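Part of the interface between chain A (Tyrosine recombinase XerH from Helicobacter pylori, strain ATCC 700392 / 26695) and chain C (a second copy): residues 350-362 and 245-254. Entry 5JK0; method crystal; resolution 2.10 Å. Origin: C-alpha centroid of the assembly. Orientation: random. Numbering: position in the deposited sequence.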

# COMPACT_ATOMS: atom_id res chain seq x y z
N LYS A 350 -20.04 32.52 3.69
CA LYS A 350 -20.04 32.26 5.13
C LYS A 350 -21.45 32.23 5.73
O LYS A 350 -21.66 31.61 6.77
N GLN A 351 -22.40 32.88 5.07
CA GLN A 351 -23.77 32.89 5.56
C GLN A 351 -24.41 31.52 5.40
O GLN A 351 -25.39 31.19 6.07
N ARG A 352 -23.81 30.69 4.57
CA ARG A 352 -24.28 29.34 4.32
C ARG A 352 -24.07 28.39 5.50
O ARG A 352 -24.53 27.30 5.49
N LEU A 353 -23.38 28.85 6.52
CA LEU A 353 -23.18 28.07 7.72
C LEU A 353 -24.58 27.81 8.32
O LEU A 353 -24.77 26.88 9.02
N GLU A 354 -25.55 28.66 8.00
CA GLU A 354 -26.92 28.52 8.46
C GLU A 354 -27.53 27.23 7.97
O GLU A 354 -28.38 26.69 8.61
N GLU A 355 -27.11 26.76 6.82
CA GLU A 355 -27.59 25.52 6.24
C GLU A 355 -27.21 24.32 7.10
O GLU A 355 -27.94 23.33 7.17
N ALA A 356 -26.05 24.41 7.75
CA ALA A 356 -25.59 23.34 8.62
C ALA A 356 -26.34 23.35 9.95
O ALA A 356 -26.60 22.29 10.53
N ALA A 357 -26.70 24.54 10.42
CA ALA A 357 -27.41 24.68 11.69
C ALA A 357 -28.89 24.34 11.55
O ALA A 357 -29.60 24.21 12.54
N SER A 358 -29.35 24.18 10.31
CA SER A 358 -30.76 23.95 10.04
C SER A 358 -31.11 22.47 9.88
O SER A 358 -32.28 22.12 9.71
N ILE A 359 -30.10 21.61 9.94
CA ILE A 359 -30.31 20.18 9.73
C ILE A 359 -31.15 19.54 10.84
O ILE A 359 -31.76 18.49 10.64
N TRP A 360 -31.20 20.19 12.00
CA TRP A 360 -31.92 19.65 13.14
C TRP A 360 -33.42 19.93 13.07
O TRP A 360 -34.19 19.38 13.86
N GLU A 361 -33.83 20.78 12.14
CA GLU A 361 -35.24 21.17 12.05
C GLU A 361 -35.86 20.94 10.68
O GLU A 361 -37.04 21.23 10.47
N GLU A 362 -35.08 20.41 9.73
CA GLU A 362 -35.62 20.07 8.42
C GLU A 362 -34.79 19.01 7.71
O GLU A 362 -33.57 18.94 7.86
N ARG C 245 -12.41 30.84 13.74
CA ARG C 245 -13.38 30.21 12.86
C ARG C 245 -14.77 30.38 13.46
O ARG C 245 -14.91 30.67 14.65
N ALA C 246 -15.80 30.21 12.64
CA ALA C 246 -17.17 30.46 13.08
C ALA C 246 -18.09 29.27 12.84
O ALA C 246 -17.92 28.52 11.88
N VAL C 247 -19.05 29.10 13.75
CA VAL C 247 -20.14 28.16 13.56
C VAL C 247 -21.44 28.88 13.88
O VAL C 247 -21.43 29.91 14.56
N MET C 248 -22.56 28.36 13.38
CA MET C 248 -23.85 28.96 13.67
C MET C 248 -24.74 27.99 14.44
O MET C 248 -24.61 26.77 14.30
N LEU C 249 -25.64 28.54 15.25
CA LEU C 249 -26.48 27.73 16.12
C LEU C 249 -27.80 28.44 16.42
O LEU C 249 -27.82 29.56 16.93
N LYS C 250 -28.91 27.78 16.09
CA LYS C 250 -30.24 28.34 16.34
C LYS C 250 -30.46 28.52 17.83
O LYS C 250 -30.14 27.64 18.63
N ALA C 251 -31.01 29.67 18.21
CA ALA C 251 -31.13 30.05 19.61
C ALA C 251 -32.05 29.14 20.42
O ALA C 251 -31.80 28.89 21.60
N PHE C 252 -33.11 28.63 19.79
CA PHE C 252 -34.11 27.87 20.53
C PHE C 252 -33.57 26.54 21.07
O PHE C 252 -34.19 25.92 21.93
N HIS C 253 -32.42 26.12 20.56
CA HIS C 253 -31.79 24.89 21.03
C HIS C 253 -31.23 25.03 22.45
O HIS C 253 -31.23 24.08 23.22
N ILE C 254 -30.75 26.23 22.78
CA ILE C 254 -30.05 26.44 24.05
C ILE C 254 -30.54 27.66 24.84
O ILE C 254 -29.98 27.98 25.89

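A helix laid against a strand from another copy of the same protein often meets it through a few apolar bumps, while water settles the polar backbone between them. The contact between residues 350-362 of chain A and 245-254 of chain C of XerH illustrates the principle. The axes of the weakly bonded helix about 353-357 and of strand 245-250 approach to 7.2 Å, their N-to-C directions 45° apart, and no direct hydrogen bond joins the two stretches.

The alternation of the strand decides what it offers. Ala C246, Met C248 and Lys C250 point toward chain A, whereas Val C247 and Leu C249 point away. Met C248 is the main bump, with more area covered than any other residue here. Its chi angles (m, t, p) lay its side chain beside Leu A353, CG of Met C248 3.7 Å from CB of Leu A353, and carry the sulfur to the backbone there, with SD of Met C248 3.6 Å from N of Glu A354. Its tip, CE, ends 3.9 Å from OE1 of Gln A351, a residue whose CA-to-CB bond points away but whose side-chain end comes back nearer. The methionine thus occupies a hollow lined by Gln A351, Leu A353 and Glu A354.

Leu A353, in the m, t rotamer, answers with a bump of its own. Its CD1 reaches the strand backbone, 3.3 Å from O of Ala C246, and lies 4.3 Å from CB of that alanine. One turn on, Ala A357 also points toward the strand; the backbones run close here, with CB of Ala A357 3.4 Å from O of Met C248 and CA of Ala A357 5.5 Å from CA of Leu C249.

Beyond the helix the packing becomes more polar. Lys C250 (m, m, m, p) folds its aliphatic part against Glu A361, CG of Lys C250 3.4 Å from OE1 of Glu A361; the charged ends, NZ of the lysine and OE1 of the glutamate, remain 4.3 Å apart, beyond a salt bridge. The same OE1 approaches the ring edge of Phe C252, 3.9 Å from CE2. Trp A360 (chi1 m) and His C253 (chi1 m) meet obliquely, CB of the tryptophan 3.9 Å from CE1 of the histidine.

Three waters complete the fit. One accepts from both NZ of Lys A350 (3.1 Å) and N of Ala C246 (3.0 Å). Another donates to O of Ala A357 (2.8 Å) and accepts from N of Lys C250 (3.1 Å). The third donates to that same O of Ala A357 (2.6 Å) and to OE1 of Glu A361 (2.9 Å), and bonds NE2 of His C253 (2.8 Å).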

# COMPACT_ATOMS: atom_id res chain seq x y z
CB LYS A 350 -19.20 33.31 5.86
CG LYS A 350 -17.70 33.13 5.69
CD LYS A 350 -17.30 31.69 5.96
CE LYS A 350 -15.84 31.60 6.35
NZ LYS A 350 -15.59 32.28 7.65
CB GLN A 351 -24.60 33.95 4.82
CG GLN A 351 -25.53 34.76 5.72
CD GLN A 351 -26.52 33.90 6.48
OE1 GLN A 351 -26.37 33.67 7.68
NE2 GLN A 351 -27.55 33.42 5.78
CB ARG A 352 -23.78 28.80 3.00
CG ARG A 352 -24.34 29.55 1.80
CD ARG A 352 -24.05 28.88 0.48
NE ARG A 352 -24.43 27.49 0.49
CZ ARG A 352 -23.58 26.49 0.34
NH1 ARG A 352 -22.33 26.72 0.12
NH2 ARG A 352 -24.01 25.27 0.37
CB LEU A 353 -22.23 28.72 8.71
CG LEU A 353 -20.72 28.66 8.46
CD1 LEU A 353 -19.88 29.46 9.41
CD2 LEU A 353 -20.20 27.25 8.35
CB GLU A 354 -27.78 29.70 8.03
CG GLU A 354 -29.23 29.58 8.45
CD GLU A 354 -30.11 28.92 7.42
OE1 GLU A 354 -29.63 28.53 6.36
OE2 GLU A 354 -31.31 28.79 7.69
CB GLU A 355 -27.05 25.34 4.82
CG GLU A 355 -27.46 26.43 3.85
CD GLU A 355 -26.93 26.20 2.45
OE1 GLU A 355 -26.28 25.15 2.22
OE2 GLU A 355 -27.15 27.06 1.57
CB ALA A 356 -24.09 23.47 8.87
CB ALA A 357 -27.24 26.09 12.23
CB SER A 358 -31.19 24.71 8.78
OG SER A 358 -31.05 26.11 8.96
CB ILE A 359 -28.97 19.41 9.61
CG1 ILE A 359 -28.19 19.49 10.92
CG2 ILE A 359 -28.14 19.95 8.46
CD1 ILE A 359 -26.88 18.73 10.89
CB TRP A 360 -31.36 20.22 14.45
CG TRP A 360 -29.89 19.96 14.63
CD1 TRP A 360 -28.88 20.86 14.46
CD2 TRP A 360 -29.28 18.73 15.02
NE1 TRP A 360 -27.67 20.25 14.72
CE2 TRP A 360 -27.89 18.95 15.06
CE3 TRP A 360 -29.77 17.45 15.33
CZ2 TRP A 360 -26.98 17.95 15.41
CZ3 TRP A 360 -28.87 16.46 15.67
CH2 TRP A 360 -27.49 16.71 15.71
CB GLU A 361 -35.40 22.65 12.44
CG GLU A 361 -34.53 23.60 11.64
CD GLU A 361 -34.67 25.04 12.10
OE1 GLU A 361 -33.65 25.65 12.46
OE2 GLU A 361 -35.81 25.56 12.09
CB GLU A 362 -35.72 21.32 7.53
CG GLU A 362 -34.39 21.88 7.07
CD GLU A 362 -34.55 22.95 6.01
OE1 GLU A 362 -33.55 23.27 5.33
OE2 GLU A 362 -35.67 23.47 5.84
CB ARG C 245 -13.06 28.73 12.63
CG ARG C 245 -13.60 27.79 13.69
CD ARG C 245 -13.24 26.35 13.36
NE ARG C 245 -13.78 25.40 14.32
CZ ARG C 245 -14.90 24.72 14.15
NH1 ARG C 245 -15.62 24.88 13.05
NH2 ARG C 245 -15.32 23.87 15.09
CB ALA C 246 -17.72 31.69 12.39
CB VAL C 247 -20.00 26.91 14.46
CG1 VAL C 247 -18.71 26.16 14.14
CG2 VAL C 247 -20.06 27.29 15.93
CB MET C 248 -24.54 29.41 12.37
CG MET C 248 -23.77 30.49 11.62
SD MET C 248 -24.72 31.29 10.31
CE MET C 248 -25.86 32.28 11.27
CB LEU C 249 -25.74 27.42 17.42
CG LEU C 249 -26.53 26.77 18.57
CD1 LEU C 249 -27.10 25.43 18.15
CD2 LEU C 249 -25.64 26.62 19.79
CB LYS C 250 -31.33 27.44 15.74
CG LYS C 250 -31.26 27.31 14.22
CD LYS C 250 -31.42 28.65 13.52
CE LYS C 250 -32.88 29.02 13.30
NZ LYS C 250 -33.60 29.38 14.55
CB ALA C 251 -31.60 31.50 19.72
CB PHE C 252 -35.36 27.62 19.67
CG PHE C 252 -35.14 26.68 18.51
CD1 PHE C 252 -35.32 25.31 18.67
CD2 PHE C 252 -34.79 27.16 17.26
CE1 PHE C 252 -35.13 24.44 17.61
CE2 PHE C 252 -34.60 26.29 16.20
CZ PHE C 252 -34.77 24.94 16.37
CB HIS C 253 -30.67 24.45 20.09
CG HIS C 253 -31.15 23.93 18.77
ND1 HIS C 253 -32.08 22.92 18.66
CD2 HIS C 253 -30.82 24.27 17.50
CE1 HIS C 253 -32.30 22.66 17.38
NE2 HIS C 253 -31.55 23.47 16.66
CB ILE C 254 -28.54 26.62 23.83
CG1 ILE C 254 -28.26 27.89 23.03
CG2 ILE C 254 -27.94 25.40 23.13
CD1 ILE C 254 -26.79 28.23 22.91
O HOH W 1 -15.32 30.02 9.72
O HOH W 2 -28.54 24.89 15.07
O HOH W 3 -31.87 23.87 13.86